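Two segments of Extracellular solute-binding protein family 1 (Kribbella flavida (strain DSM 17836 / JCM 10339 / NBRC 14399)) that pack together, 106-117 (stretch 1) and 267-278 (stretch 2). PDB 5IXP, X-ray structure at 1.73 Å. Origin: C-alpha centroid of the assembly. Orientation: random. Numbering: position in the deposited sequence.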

# COMPACT_ATOMS: atom_id res chain seq x y z
N ILE A 106 1.05 -3.37 -20.48
CA ILE A 106 1.73 -3.35 -19.19
C ILE A 106 2.63 -2.12 -19.17
O ILE A 106 3.60 -2.04 -19.94
CB ILE A 106 2.54 -4.64 -18.95
CG1 ILE A 106 1.60 -5.85 -18.95
CG2 ILE A 106 3.30 -4.55 -17.64
CD1 ILE A 106 2.32 -7.17 -18.89
N ILE A 107 2.32 -1.16 -18.31
CA ILE A 107 3.05 0.10 -18.33
C ILE A 107 4.05 0.23 -17.20
O ILE A 107 4.80 1.22 -17.17
CB ILE A 107 2.10 1.32 -18.34
CG1 ILE A 107 1.30 1.42 -17.04
CG2 ILE A 107 1.17 1.26 -19.57
CD1 ILE A 107 0.62 2.79 -16.88
N GLY A 108 4.11 -0.72 -16.29
CA GLY A 108 5.05 -0.64 -15.18
C GLY A 108 5.62 -1.98 -14.78
O GLY A 108 4.95 -3.02 -14.87
N TYR A 109 6.87 -1.94 -14.32
CA TYR A 109 7.53 -3.07 -13.68
C TYR A 109 7.54 -2.84 -12.17
O TYR A 109 8.04 -1.81 -11.70
CB TYR A 109 8.96 -3.22 -14.19
CG TYR A 109 9.10 -3.81 -15.57
CD1 TYR A 109 8.17 -4.72 -16.06
CD2 TYR A 109 10.19 -3.49 -16.37
CE1 TYR A 109 8.31 -5.30 -17.31
CE2 TYR A 109 10.34 -4.05 -17.64
CZ TYR A 109 9.40 -4.96 -18.10
OH TYR A 109 9.55 -5.52 -19.36
N GLY A 110 7.04 -3.82 -11.41
CA GLY A 110 6.82 -3.61 -9.99
C GLY A 110 8.10 -3.61 -9.17
O GLY A 110 8.99 -4.46 -9.34
N THR A 111 8.19 -2.65 -8.24
CA THR A 111 9.29 -2.60 -7.29
C THR A 111 8.84 -3.27 -5.99
O THR A 111 8.63 -4.48 -5.99
CB THR A 111 9.79 -1.17 -7.07
OG1 THR A 111 8.78 -0.38 -6.43
CG2 THR A 111 10.14 -0.52 -8.42
N ASP A 112 8.68 -2.52 -4.90
CA ASP A 112 8.34 -3.15 -3.63
C ASP A 112 6.82 -3.22 -3.43
O ASP A 112 6.03 -2.76 -4.27
CB ASP A 112 9.03 -2.43 -2.48
CG ASP A 112 8.57 -0.97 -2.32
OD1 ASP A 112 8.01 -0.40 -3.27
OD2 ASP A 112 8.80 -0.40 -1.23
N ILE A 113 6.40 -3.83 -2.32
CA ILE A 113 4.99 -3.92 -1.94
C ILE A 113 4.85 -3.69 -0.44
O ILE A 113 5.83 -3.68 0.31
CB ILE A 113 4.36 -5.29 -2.31
CG1 ILE A 113 5.28 -6.45 -1.92
CG2 ILE A 113 3.98 -5.32 -3.80
CD1 ILE A 113 4.57 -7.83 -1.97
N GLY A 114 3.60 -3.53 0.01
CA GLY A 114 3.30 -3.40 1.41
C GLY A 114 2.30 -4.44 1.86
O GLY A 114 1.17 -4.11 2.25
N PRO A 115 2.67 -5.72 1.82
CA PRO A 115 1.73 -6.76 2.26
C PRO A 115 1.40 -6.58 3.73
O PRO A 115 2.27 -6.26 4.55
CB PRO A 115 2.49 -8.07 2.00
CG PRO A 115 3.93 -7.68 2.18
CD PRO A 115 4.02 -6.27 1.57
N GLU A 116 0.13 -6.76 4.07
CA GLU A 116 -0.38 -6.33 5.37
C GLU A 116 -0.64 -7.48 6.31
O GLU A 116 -1.19 -8.52 5.92
CB GLU A 116 -1.66 -5.53 5.20
CG GLU A 116 -1.42 -4.20 4.48
CD GLU A 116 -2.70 -3.44 4.30
OE1 GLU A 116 -3.50 -3.81 3.42
OE2 GLU A 116 -2.90 -2.47 5.05
N ALA A 117 -0.29 -7.27 7.57
CA ALA A 117 -0.64 -8.16 8.67
C ALA A 117 -1.47 -7.35 9.67
O ALA A 117 -1.85 -6.21 9.40
CB ALA A 117 0.61 -8.75 9.31
N GLY A 267 -6.12 -11.25 2.60
CA GLY A 267 -4.87 -10.53 2.45
C GLY A 267 -5.13 -9.10 2.06
O GLY A 267 -6.23 -8.74 1.63
N GLY A 268 -4.11 -8.27 2.24
CA GLY A 268 -4.20 -6.87 1.88
C GLY A 268 -2.84 -6.31 1.51
O GLY A 268 -1.81 -6.79 1.99
N ASN A 269 -2.85 -5.31 0.65
CA ASN A 269 -1.62 -4.60 0.31
C ASN A 269 -1.83 -3.10 0.47
O ASN A 269 -2.88 -2.57 0.09
CB ASN A 269 -1.16 -4.86 -1.11
CG ASN A 269 0.08 -4.06 -1.46
OD1 ASN A 269 1.18 -4.36 -0.98
ND2 ASN A 269 -0.10 -3.01 -2.25
N TRP A 270 -0.82 -2.44 1.03
CA TRP A 270 -0.80 -0.98 1.13
C TRP A 270 0.55 -0.50 0.61
O TRP A 270 1.57 -0.65 1.30
CB TRP A 270 -1.05 -0.53 2.57
CG TRP A 270 -0.96 0.95 2.84
CD1 TRP A 270 -0.70 1.95 1.94
CD2 TRP A 270 -1.13 1.60 4.11
NE1 TRP A 270 -0.70 3.18 2.58
CE2 TRP A 270 -0.96 2.98 3.91
CE3 TRP A 270 -1.42 1.13 5.40
CZ2 TRP A 270 -1.06 3.90 4.95
CZ3 TRP A 270 -1.51 2.05 6.44
CH2 TRP A 270 -1.34 3.42 6.21
N GLY A 271 0.57 0.07 -0.59
CA GLY A 271 1.75 0.77 -1.09
C GLY A 271 2.57 -0.05 -2.06
O GLY A 271 2.16 -1.11 -2.55
N GLY A 272 3.76 0.46 -2.34
CA GLY A 272 4.63 -0.12 -3.34
C GLY A 272 4.57 0.65 -4.65
O GLY A 272 3.64 1.43 -4.91
N SER A 273 5.58 0.46 -5.49
CA SER A 273 5.73 1.32 -6.65
C SER A 273 6.04 0.50 -7.90
O SER A 273 6.05 -0.73 -7.88
CB SER A 273 6.83 2.37 -6.41
OG SER A 273 6.48 3.22 -5.33
N TYR A 274 6.26 1.23 -9.00
CA TYR A 274 6.51 0.69 -10.33
C TYR A 274 7.51 1.59 -11.03
O TYR A 274 7.58 2.79 -10.76
CB TYR A 274 5.22 0.63 -11.21
CG TYR A 274 4.20 -0.33 -10.68
CD1 TYR A 274 3.31 0.05 -9.69
CD2 TYR A 274 4.15 -1.64 -11.15
CE1 TYR A 274 2.40 -0.83 -9.18
CE2 TYR A 274 3.22 -2.54 -10.64
CZ TYR A 274 2.35 -2.13 -9.67
OH TYR A 274 1.43 -3.01 -9.15
N LEU A 275 8.29 1.00 -11.93
CA LEU A 275 9.08 1.76 -12.88
C LEU A 275 8.36 1.76 -14.22
O LEU A 275 7.93 0.71 -14.71
CB LEU A 275 10.49 1.16 -13.02
CG LEU A 275 11.27 1.01 -11.70
CD1 LEU A 275 12.68 0.51 -11.99
CD2 LEU A 275 11.32 2.33 -10.93
N THR A 276 8.21 2.95 -14.81
CA THR A 276 7.54 3.12 -16.09
C THR A 276 8.48 3.80 -17.08
O THR A 276 9.46 4.43 -16.69
CB THR A 276 6.25 3.95 -15.97
OG1 THR A 276 6.59 5.33 -15.70
CG2 THR A 276 5.34 3.40 -14.86
N VAL A 277 8.16 3.67 -18.36
CA VAL A 277 8.98 4.26 -19.42
C VAL A 277 8.07 5.10 -20.31
O VAL A 277 7.33 4.55 -21.13
CB VAL A 277 9.72 3.19 -20.24
CG1 VAL A 277 10.49 3.85 -21.41
CG2 VAL A 277 10.67 2.36 -19.33
N PRO A 278 8.09 6.42 -20.18
CA PRO A 278 7.26 7.27 -21.05
C PRO A 278 7.65 7.13 -22.51
O PRO A 278 8.81 6.86 -22.84
CB PRO A 278 7.54 8.69 -20.54
CG PRO A 278 8.12 8.53 -19.20
CD PRO A 278 8.86 7.21 -19.21
O HOH W 1 5.87 2.13 -19.42
O HOH W 2 7.35 2.25 -2.99
O HOH W 3 -2.00 -9.87 3.65

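The two stretches lie as antiparallel strands, their N-to-C directions 144° apart, so the pair is twisted; both ends share one register, with an irregularity where Ile 113 lies nearest Gly 272. The ladder is most regular at Tyr 109 and Leu 275, a hydrogen-bonded pair in which each residue gives its amide to the other: Tyr 109 N to Leu 275 O is 2.9 Å and Leu 275 N to Tyr 109 O is 2.8 Å. Thr 111 N continues the pattern, donating to Ser 273 O at 2.9 Å. Beyond it the ladder loosens, and the bond from Ser 273 N to Asp 112 O is weak at 3.5 Å. Regular pairing resumes where Trp 270 N donates to Gly 114 O at 2.9 Å and Glu 116 N to Gly 268 O at 2.8 Å.

Asn 269 bridges the irregular region. Its OD1 accepts from Gly 114 N at 2.7 Å, while its ND2 donates to Gly 271 O within its own strand at 3.0 Å. An amide suits this place because it carries an acceptor and a donor on one short side chain, and so serves backbone groups of both strands.

Glycine permits the close approach. At Gly 114 a beta carbon would fall 1.9 Å from Trp 270 O. At Gly 272 one would clash with Asp 112 O and with Ile 113 CA, and the backbone angles of Gly 271 and Gly 272 call for glycine. A beta carbon on Gly 108 would strike Tyr 274 CB; at Gly 110 the bare backbone lies against the Tyr 274 ring, with Gly 110 CA 3.5 Å from Tyr 274 CD2. The ring covers a stretch of main chain, and its hydroxyl is hydrogen-bonded elsewhere in the structure.

Methyl groups fill the space: Thr 111 CG2 lies 3.8 Å from Leu 275 CG, and Thr 276 CG2 lies 3.2 Å from the carbonyl oxygen Ile 107 O. The CA-to-CB bond of Glu 116 points toward the other strand, and the chain is long enough for Glu 116 OE2 to reach the edge of the Trp 270 ring, 3.7 Å from Trp 270 CB; Glu 116 OE1 lies 3.2 Å from Asn 269 N, too poorly angled to hydrogen-bond.

Water completes the seam. One molecule donates to Ile 107 O and accepts from Val 277 N; another joins Asp 112 OD1 to Ser 273 OG, 2.7 Å from each; a third donates to Glu 116 O and accepts from Gly 268 N.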